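Local atomic coordinates of B12-binding domain-containing protein (Kitasatospora setae, PDB entry 6WTE), a protein that binds cobalamin and a [4Fe-4S] cluster and, as the radical S-adenosylmethionine methylase TsrM, transfers methyl groups, probably to C2 of tryptophan, by non-radical catalysis. Residues A[4-10]-A[61-67]; A[52-56]-A[92-97]; A[401-407]-A[513-517]. All blocks are in the same frame, centred on the assembly; numbering follows the deposited sequence.

How the interactions relate
The chain starts with strand 4-9, runs through helix 20-31, strand 35-40 and helix 48-58, and returns at 63-67 to lie beside its first strand: interaction 1 closes that loop. Interaction 2 crosses it, because 52-56 sits inside the loop while 92-97 follows strand 63-67. Interaction 1 joins two strands of the B12-binding domain's sheet and interaction 2 two helices on one of its faces; they meet where Leu6 CD2 lies 3.5 Å from Phe56 CZ. Interaction 3 comes later, in series, about 39 Å centre to centre from interaction 1 and across the chain's centre. There a C-terminal strand, 514-515, pairs with strand 404-412 of the radical SAM sheet.

Interaction 1 of 3, residues A[4-10]-A[61-67]; sequences LVLLVNP and PMLVGVT
Two extended segments run side by side as parallel strands, 4-9 and 63-67, with axes 4.7 Å apart and inclined by 22°. Leu6 lies opposite Val64, Leu7 opposite Gly65 and Val8 opposite Val66, with CA atoms 4.7 to 4.9 Å apart. The ladder zigzags: Met62 N to Leu4 O (2.9 Å), Leu6 N to Leu63 O (3.0 Å), Gly65 N to Leu6 O (2.8 Å), Val8 N to Gly65 O (2.8 Å) and Thr67 N to Val8 O (3.2 Å). It stops at Pro10, which has no N-H; its CD sits 2.9 Å from Thr67 O, where the next rung would fall. On one face Leu6 (t, p) puts CD2 4.0 Å from Val64 CG1, Val8 CG2 lies 4.1 Å from that same Val64 CG1, and helix 48-58 covers Leu6. The other face carries Val5 and Leu7 beneath helix 20-31. Leu7 (m, t) reaches over Gly65, where a CB would clash with Leu7 CD2. Near the start, Val5 CG2 meets Met62 CE at 3.6 Å. These are neighbouring strands of the Rossmann-like B12-binding fold, in sheet order 2-1-3-4-5. Asn9 ND2 bonds Asp40, whereas Thr67 OG1 bonds N3B of cobalamin: a greasy, backbone-bonded strand pair delivers its polar tip to the cofactor's dimethylbenzimidazole base, consistent with base-off binding.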
loop_
_atom_site.group_PDB
_atom_site.type_symbol
_atom_site.label_atom_id
_atom_site.label_comp_id
_atom_site.label_asym_id
_atom_site.label_seq_id
_atom_site.Cartn_x
_atom_site.Cartn_y
_atom_site.Cartn_z
ATOM N N LEU A 4 10.557 27.342 -3.146
ATOM C CA LEU A 4 10.084 26.622 -1.971
ATOM C C LEU A 4 8.902 25.729 -2.332
ATOM O O LEU A 4 7.890 26.208 -2.856
ATOM C CB LEU A 4 9.684 27.604 -0.873
ATOM C CG LEU A 4 9.029 26.993 0.368
ATOM C CD1 LEU A 4 9.972 26.003 1.045
ATOM C CD2 LEU A 4 8.594 28.091 1.337
ATOM N N VAL A 5 9.033 24.436 -2.036
ATOM C CA VAL A 5 7.975 23.448 -2.207
ATOM C C VAL A 5 7.586 22.925 -0.828
ATOM O O VAL A 5 8.454 22.516 -0.048
ATOM C CB VAL A 5 8.421 22.276 -3.105
ATOM C CG1 VAL A 5 7.308 21.255 -3.223
ATOM C CG2 VAL A 5 8.851 22.757 -4.483
ATOM N N LEU A 6 6.293 22.937 -0.532
ATOM C CA LEU A 6 5.762 22.318 0.676
ATOM C C LEU A 6 5.210 20.941 0.336
ATOM O O LEU A 6 4.489 20.792 -0.655
ATOM C CB LEU A 6 4.656 23.170 1.293
ATOM C CG LEU A 6 3.842 22.454 2.372
ATOM C CD1 LEU A 6 4.698 22.147 3.621
ATOM C CD2 LEU A 6 2.605 23.272 2.711
ATOM N N LEU A 7 5.546 19.947 1.157
ATOM C CA LEU A 7 4.978 18.606 1.058
ATOM C C LEU A 7 4.224 18.309 2.345
ATOM O O LEU A 7 4.776 18.466 3.438
ATOM C CB LEU A 7 6.066 17.556 0.811
ATOM C CG LEU A 7 6.922 17.766 -0.443
ATOM C CD1 LEU A 7 8.087 16.780 -0.477
ATOM C CD2 LEU A 7 6.043 17.607 -1.698
ATOM N N VAL A 8 2.964 17.894 2.217
ATOM C CA VAL A 8 2.077 17.676 3.356
ATOM C C VAL A 8 1.782 16.187 3.483
ATOM O O VAL A 8 1.381 15.550 2.502
ATOM C CB VAL A 8 0.765 18.462 3.195
ATOM C CG1 VAL A 8 -0.173 18.171 4.357
ATOM C CG2 VAL A 8 1.044 19.962 3.080
ATOM N N ASN A 9 1.954 15.640 4.697
ATOM C CA ASN A 9 1.468 14.297 4.983
ATOM C C ASN A 9 0.140 14.384 5.717
ATOM O O ASN A 9 0.121 14.758 6.898
ATOM C CB ASN A 9 2.472 13.499 5.812
ATOM C CG ASN A 9 2.008 12.079 6.028
ATOM O OD1 ASN A 9 1.305 11.528 5.180
ATOM N ND2 ASN A 9 2.361 11.488 7.162
ATOM N N PRO A 10 -0.984 14.047 5.085
ATOM C CA PRO A 10 -2.281 14.087 5.768
ATOM C C PRO A 10 -2.653 12.796 6.477
ATOM O O PRO A 10 -3.745 12.720 7.051
ATOM C CB PRO A 10 -3.239 14.350 4.596
ATOM C CG PRO A 10 -2.645 13.529 3.505
ATOM C CD PRO A 10 -1.133 13.656 3.675
ATOM N N PRO A 61 5.057 28.833 0.162
ATOM C CA PRO A 61 5.576 27.941 -0.879
ATOM C C PRO A 61 4.900 28.229 -2.210
ATOM O O PRO A 61 3.752 28.671 -2.261
ATOM C CB PRO A 61 5.215 26.543 -0.363
ATOM C CG PRO A 61 4.026 26.770 0.519
ATOM C CD PRO A 61 4.276 28.105 1.179
ATOM N N MET A 62 5.627 27.988 -3.299
ATOM C CA MET A 62 5.052 28.205 -4.620
ATOM C C MET A 62 4.366 26.966 -5.175
ATOM O O MET A 62 3.719 27.055 -6.221
ATOM C CB MET A 62 6.123 28.704 -5.603
ATOM C CG MET A 62 7.386 27.880 -5.656
ATOM S SD MET A 62 7.271 26.511 -6.828
ATOM C CE MET A 62 8.823 25.677 -6.504
ATOM N N LEU A 63 4.471 25.833 -4.485
ATOM C CA LEU A 63 3.814 24.591 -4.871
ATOM C C LEU A 63 3.577 23.783 -3.603
ATOM O O LEU A 63 4.444 23.737 -2.724
ATOM C CB LEU A 63 4.673 23.802 -5.863
ATOM C CG LEU A 63 4.211 22.411 -6.311
ATOM C CD1 LEU A 63 2.867 22.473 -7.050
ATOM C CD2 LEU A 63 5.286 21.771 -7.190
ATOM N N VAL A 64 2.399 23.169 -3.502
ATOM C CA VAL A 64 2.030 22.357 -2.345
ATOM C C VAL A 64 1.696 20.959 -2.845
ATOM O O VAL A 64 0.775 20.785 -3.651
ATOM C CB VAL A 64 0.844 22.959 -1.573
ATOM C CG1 VAL A 64 0.441 22.059 -0.409
ATOM C CG2 VAL A 64 1.172 24.372 -1.079
ATOM N N GLY A 65 2.455 19.971 -2.390
ATOM C CA GLY A 65 2.187 18.580 -2.713
ATOM C C GLY A 65 1.552 17.884 -1.522
ATOM O O GLY A 65 1.929 18.125 -0.376
ATOM N N VAL A 66 0.570 17.035 -1.799
ATOM C CA VAL A 66 -0.106 16.265 -0.756
ATOM C C VAL A 66 -0.017 14.790 -1.118
ATOM O O VAL A 66 -0.470 14.382 -2.195
ATOM C CB VAL A 66 -1.572 16.694 -0.586
ATOM C CG1 VAL A 66 -2.207 15.925 0.558
ATOM C CG2 VAL A 66 -1.669 18.204 -0.329
ATOM N N THR A 67 0.551 13.980 -0.218
ATOM C CA THR A 67 0.649 12.543 -0.465
ATOM C C THR A 67 -0.591 11.840 0.084
ATOM O O THR A 67 -0.938 12.000 1.258
ATOM C CB THR A 67 1.939 11.967 0.134
ATOM O OG1 THR A 67 2.008 10.558 -0.124
ATOM C CG2 THR A 67 2.039 12.225 1.640
#

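Interaction 2 of 3, residues A[52-56]-A[92-97]; sequences LHEYF and EIRRLT
A histidine-carboxylate hydrogen bond bridges two otherwise apolar helix flanks: His53 NE2 donates to Glu92 OE2 at 2.8 Å, with the oxygen near the imidazole plane. His53 is m at chi1; Glu92, t then p, curls its carboxylate across to meet it. Arg95 NH1 is 3.7 Å from Glu92 OE1, a long ion pair with no N-H aimed at the oxygen. The segments 52-56 and 92-96 are helical, 10.3 Å apart axis to axis, their directions 29° apart (signed crossing -29°); Leu52 faces Ile93 and Phe56 faces Leu96. They belong to neighbouring helices, 48-58 and 83-96, packed on one face of the Rossmann-like sheet, where Phe56 touches Leu6 and Ile93 touches Val8. Between them Leu96 (m, t) inserts CD1 3.8 Å from Leu52 CB and 3.7 Å from Phe56 CD2. Leu52 (m, t) brings CD1 to 4.0 Å from Ile93 CG1, while Phe56 (m) sets CE1 3.5 Å from Thr97 CG2 and CZ 4.1 Å from Ile93 CG2.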
loop_
_atom_site.group_PDB
_atom_site.type_symbol
_atom_site.label_atom_id
_atom_site.label_comp_id
_atom_site.label_asym_id
_atom_site.label_seq_id
_atom_site.Cartn_x
_atom_site.Cartn_y
_atom_site.Cartn_z
ATOM N N LEU A 52 -1.280 23.914 10.263
ATOM C CA LEU A 52 -1.378 24.593 8.971
ATOM C C LEU A 52 -1.403 26.107 9.132
ATOM O O LEU A 52 -0.746 26.830 8.372
ATOM C CB LEU A 52 -2.631 24.136 8.230
ATOM C CG LEU A 52 -2.726 22.691 7.738
ATOM C CD1 LEU A 52 -4.034 22.528 6.981
ATOM C CD2 LEU A 52 -1.543 22.337 6.857
ATOM N N HIS A 53 -2.183 26.605 10.093
ATOM C CA HIS A 53 -2.277 28.047 10.303
ATOM C C HIS A 53 -0.916 28.654 10.602
ATOM O O HIS A 53 -0.565 29.705 10.052
ATOM C CB HIS A 53 -3.254 28.342 11.434
ATOM C CG HIS A 53 -4.662 27.945 11.126
ATOM N ND1 HIS A 53 -5.618 27.770 12.102
ATOM C CD2 HIS A 53 -5.272 27.680 9.947
ATOM C CE1 HIS A 53 -6.760 27.423 11.537
ATOM N NE2 HIS A 53 -6.577 27.357 10.231
ATOM N N GLU A 54 -0.130 28.001 11.460
ATOM C CA GLU A 54 1.212 28.494 11.748
ATOM C C GLU A 54 2.065 28.515 10.487
ATOM O O GLU A 54 2.724 29.519 10.192
ATOM C CB GLU A 54 1.874 27.643 12.834
ATOM C CG GLU A 54 1.156 27.661 14.173
ATOM C CD GLU A 54 1.678 26.605 15.137
ATOM O OE1 GLU A 54 2.176 25.554 14.670
ATOM O OE2 GLU A 54 1.589 26.822 16.364
ATOM N N TYR A 55 2.048 27.426 9.711
ATOM C CA TYR A 55 2.973 27.324 8.585
ATOM C C TYR A 55 2.708 28.404 7.542
ATOM O O TYR A 55 3.628 29.113 7.120
ATOM C CB TYR A 55 2.910 25.935 7.942
ATOM C CG TYR A 55 3.899 25.824 6.800
ATOM C CD1 TYR A 55 5.224 25.486 7.038
ATOM C CD2 TYR A 55 3.519 26.104 5.494
ATOM C CE1 TYR A 55 6.141 25.415 6.004
ATOM C CE2 TYR A 55 4.427 26.037 4.457
ATOM C CZ TYR A 55 5.733 25.694 4.714
ATOM O OH TYR A 55 6.635 25.624 3.677
ATOM N N PHE A 56 1.455 28.535 7.096
ATOM C CA PHE A 56 1.166 29.427 5.978
ATOM C C PHE A 56 1.208 30.901 6.360
ATOM O O PHE A 56 1.301 31.756 5.474
ATOM C CB PHE A 56 -0.179 29.069 5.358
ATOM C CG PHE A 56 -0.112 27.868 4.469
ATOM C CD1 PHE A 56 0.508 27.951 3.231
ATOM C CD2 PHE A 56 -0.636 26.656 4.871
ATOM C CE1 PHE A 56 0.590 26.851 2.411
ATOM C CE2 PHE A 56 -0.558 25.555 4.049
ATOM C CZ PHE A 56 0.055 25.655 2.819
ATOM N N GLU A 92 -8.711 23.142 3.744
ATOM C CA GLU A 92 -8.102 24.140 4.621
ATOM C C GLU A 92 -6.839 24.728 4.000
ATOM O O GLU A 92 -6.604 25.941 4.090
ATOM C CB GLU A 92 -7.805 23.524 5.989
ATOM C CG GLU A 92 -7.300 24.524 7.021
ATOM C CD GLU A 92 -8.342 25.567 7.405
ATOM O OE1 GLU A 92 -9.553 25.297 7.271
ATOM O OE2 GLU A 92 -7.942 26.664 7.843
ATOM N N ILE A 93 -6.014 23.891 3.366
ATOM C CA ILE A 93 -4.818 24.388 2.689
ATOM C C ILE A 93 -5.189 25.472 1.684
ATOM O O ILE A 93 -4.571 26.544 1.643
ATOM C CB ILE A 93 -4.059 23.233 2.012
ATOM C CG1 ILE A 93 -3.316 22.388 3.052
ATOM C CG2 ILE A 93 -3.083 23.776 0.983
ATOM C CD1 ILE A 93 -2.770 21.069 2.492
ATOM N N ARG A 94 -6.211 25.212 0.865
ATOM C CA ARG A 94 -6.585 26.146 -0.190
ATOM C C ARG A 94 -7.209 27.423 0.356
ATOM O O ARG A 94 -7.268 28.422 -0.366
ATOM C CB ARG A 94 -7.531 25.465 -1.180
ATOM C CG ARG A 94 -6.866 24.292 -1.889
ATOM C CD ARG A 94 -7.775 23.626 -2.903
ATOM N NE ARG A 94 -8.042 24.475 -4.062
ATOM C CZ ARG A 94 -7.188 24.642 -5.069
ATOM N NH1 ARG A 94 -6.006 24.037 -5.050
ATOM N NH2 ARG A 94 -7.509 25.420 -6.092
ATOM N N ARG A 95 -7.682 27.413 1.605
ATOM C CA ARG A 95 -8.104 28.654 2.244
ATOM C C ARG A 95 -6.922 29.522 2.649
ATOM O O ARG A 95 -7.092 30.734 2.829
ATOM C CB ARG A 95 -8.971 28.365 3.477
ATOM C CG ARG A 95 -10.343 27.782 3.151
ATOM C CD ARG A 95 -11.279 27.829 4.356
ATOM N NE ARG A 95 -12.420 26.925 4.198
ATOM C CZ ARG A 95 -13.142 26.437 5.203
ATOM N NH1 ARG A 95 -12.843 26.756 6.455
ATOM N NH2 ARG A 95 -14.161 25.622 4.957
ATOM N N LEU A 96 -5.730 28.936 2.761
ATOM C CA LEU A 96 -4.556 29.603 3.304
ATOM C C LEU A 96 -3.537 30.013 2.250
ATOM O O LEU A 96 -2.667 30.843 2.544
ATOM C CB LEU A 96 -3.871 28.690 4.331
ATOM C CG LEU A 96 -4.734 28.252 5.517
ATOM C CD1 LEU A 96 -4.028 27.167 6.333
ATOM C CD2 LEU A 96 -5.074 29.441 6.401
ATOM N N THR A 97 -3.616 29.462 1.040
ATOM C CA THR A 97 -2.653 29.782 -0.002
ATOM C C THR A 97 -3.329 29.659 -1.357
ATOM O O THR A 97 -4.257 28.863 -1.535
ATOM C CB THR A 97 -1.421 28.862 0.049
ATOM O OG1 THR A 97 -0.519 29.206 -1.013
ATOM C CG2 THR A 97 -1.837 27.390 -0.104
#

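Interaction 3 of 3, residues A[401-407]-A[513-517]; sequences DATVTGF and RVMLP. With EDO (1,2-ethanediol), chain K.
Arg513 runs its side chain (p, t, t) alongside Asp401 to Thr403, in the loop before strand 404-412, its CB 3.7 Å from Thr403 O. Asp401 OD1 lies over one face of the guanidinium, 3.7 Å from Arg513 NH2, a long pairing of charges only; NH2 hydrogen-bonds Met398 O in helix 387-398. Two waters beneath link it to Thr405. One accepts from Ala402 N (3.0 Å), bonds Thr405 OG1 (2.7 Å) and weakly meets Arg513 NH1 (3.2 Å); the other bonds Ala402 O (2.7 Å), Thr405 OG1 (2.6 Å), Arg513 O (2.8 Å) and Arg513 NH1 (3.1 Å). Beyond them the backbones pair as parallel strands, Thr405 opposite Val514 and Gly406 opposite Met515, CA atoms 4.8 and 4.5 Å apart. The rungs are Thr405 N to Arg513 O (3.0 Å), Met515 N to Thr405 O (2.9 Å) and Phe407 N to Met515 O (2.9 Å). Phe407 (m) brings CD2 to 3.5 Å from Leu516 CD2, and Val404 CG1 meets Met515 CG at 3.8 Å. Strand 404-412 is the sixth parallel strand of the partial barrel characteristic of radical SAM enzymes, and 514-515 extends its edge. Pro517, its CD 3.2 Å from Phe407 O, offers no N-H for a further rung, so the bonding is short and backbone-led, with water and charge at one end and apolar packing at the other.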
loop_
_atom_site.group_PDB
_atom_site.type_symbol
_atom_site.label_atom_id
_atom_site.label_comp_id
_atom_site.label_asym_id
_atom_site.label_seq_id
_atom_site.Cartn_x
_atom_site.Cartn_y
_atom_site.Cartn_z
ATOM N N ASP A 401 2.201 -24.627 9.906
ATOM C CA ASP A 401 2.808 -24.155 11.152
ATOM C C ASP A 401 3.609 -22.873 10.932
ATOM O O ASP A 401 4.675 -22.678 11.515
ATOM C CB ASP A 401 3.686 -25.235 11.794
ATOM C CG ASP A 401 2.877 -26.288 12.523
ATOM O OD1 ASP A 401 1.643 -26.119 12.623
ATOM O OD2 ASP A 401 3.476 -27.284 12.991
ATOM N N ALA A 402 3.091 -21.984 10.086
ATOM C CA ALA A 402 3.704 -20.673 9.949
ATOM C C ALA A 402 3.639 -19.937 11.277
ATOM O O ALA A 402 2.768 -20.200 12.112
ATOM C CB ALA A 402 3.001 -19.859 8.866
ATOM N N THR A 403 4.574 -19.010 11.481
ATOM C CA THR A 403 4.569 -18.258 12.732
ATOM C C THR A 403 3.213 -17.609 12.947
ATOM O O THR A 403 2.616 -17.716 14.023
ATOM C CB THR A 403 5.665 -17.190 12.744
ATOM O OG1 THR A 403 6.909 -17.761 12.327
ATOM C CG2 THR A 403 5.808 -16.601 14.145
ATOM N N VAL A 404 2.711 -16.940 11.917
ATOM C CA VAL A 404 1.382 -16.354 11.921
ATOM C C VAL A 404 0.716 -16.717 10.606
ATOM O O VAL A 404 1.365 -16.732 9.552
ATOM C CB VAL A 404 1.431 -14.821 12.113
ATOM C CG1 VAL A 404 0.034 -14.219 12.032
ATOM C CG2 VAL A 404 2.080 -14.468 13.457
ATOM N N THR A 405 -0.575 -17.025 10.667
ATOM C CA THR A 405 -1.390 -17.229 9.475
ATOM C C THR A 405 -2.508 -16.197 9.501
ATOM O O THR A 405 -3.305 -16.168 10.443
ATOM C CB THR A 405 -1.946 -18.653 9.436
ATOM O OG1 THR A 405 -0.879 -19.558 9.720
ATOM C CG2 THR A 405 -2.506 -18.975 8.055
ATOM N N GLY A 406 -2.568 -15.363 8.473
ATOM C CA GLY A 406 -3.528 -14.270 8.404
ATOM C C GLY A 406 -4.585 -14.566 7.358
ATOM O O GLY A 406 -4.266 -15.013 6.251
ATOM N N PHE A 407 -5.841 -14.316 7.715
ATOM C CA PHE A 407 -6.971 -14.542 6.825
ATOM C C PHE A 407 -7.709 -13.234 6.579
ATOM O O PHE A 407 -7.970 -12.470 7.513
ATOM C CB PHE A 407 -7.936 -15.573 7.411
ATOM C CG PHE A 407 -7.301 -16.897 7.706
ATOM C CD1 PHE A 407 -7.137 -17.840 6.703
ATOM C CD2 PHE A 407 -6.852 -17.197 8.984
ATOM C CE1 PHE A 407 -6.550 -19.061 6.966
ATOM C CE2 PHE A 407 -6.265 -18.417 9.255
ATOM C CZ PHE A 407 -6.115 -19.354 8.245
ATOM N N ARG A 513 -1.867 -18.164 17.060
ATOM C CA ARG A 513 -1.029 -18.072 15.870
ATOM C C ARG A 513 -1.804 -17.683 14.616
ATOM O O ARG A 513 -1.287 -17.850 13.507
ATOM C CB ARG A 513 -0.270 -19.383 15.635
ATOM C CG ARG A 513 -1.117 -20.615 15.294
ATOM C CD ARG A 513 -0.189 -21.822 15.064
ATOM N NE ARG A 513 -0.880 -23.071 14.739
ATOM C CZ ARG A 513 -1.025 -23.553 13.506
ATOM N NH1 ARG A 513 -0.542 -22.889 12.463
ATOM N NH2 ARG A 513 -1.661 -24.700 13.315
ATOM N N VAL A 514 -3.021 -17.155 14.758
ATOM C CA VAL A 514 -3.800 -16.728 13.604
ATOM C C VAL A 514 -4.237 -15.284 13.781
ATOM O O VAL A 514 -4.464 -14.810 14.900
ATOM C CB VAL A 514 -5.043 -17.609 13.360
ATOM C CG1 VAL A 514 -4.646 -19.059 13.215
ATOM C CG2 VAL A 514 -6.059 -17.431 14.472
ATOM N N MET A 515 -4.368 -14.594 12.653
ATOM C CA MET A 515 -4.969 -13.270 12.579
ATOM C C MET A 515 -6.209 -13.374 11.708
ATOM O O MET A 515 -6.106 -13.700 10.523
ATOM C CB MET A 515 -3.986 -12.259 12.000
ATOM C CG MET A 515 -2.871 -11.880 12.956
ATOM S SD MET A 515 -1.898 -10.545 12.244
ATOM C CE MET A 515 -0.751 -10.183 13.569
ATOM N N LEU A 516 -7.368 -13.088 12.292
ATOM C CA LEU A 516 -8.656 -13.182 11.627
ATOM C C LEU A 516 -9.307 -11.810 11.571
ATOM O O LEU A 516 -9.035 -10.956 12.420
ATOM C CB LEU A 516 -9.586 -14.141 12.379
ATOM C CG LEU A 516 -9.146 -15.600 12.448
ATOM C CD1 LEU A 516 -9.848 -16.303 13.592
ATOM C CD2 LEU A 516 -9.490 -16.263 11.141
ATOM N N PRO A 517 -10.168 -11.567 10.591
ATOM C CA PRO A 517 -10.932 -10.321 10.596
ATOM C C PRO A 517 -11.913 -10.324 11.752
ATOM O O PRO A 517 -12.417 -11.370 12.169
ATOM C CB PRO A 517 -11.656 -10.340 9.246
ATOM C CG PRO A 517 -11.742 -11.773 8.884
ATOM C CD PRO A 517 -10.516 -12.429 9.448
HETATM C C1 EDO K . 7.743 -19.730 14.650
HETATM O O1 EDO K . 7.443 -20.030 13.283
HETATM C C2 EDO K . 9.241 -19.900 14.853
HETATM O O2 EDO K . 9.576 -19.480 16.178
HETATM O O HOH W 1 0.159 -22.024 9.495
HETATM O O HOH W 2 0.107 -19.883 12.156
#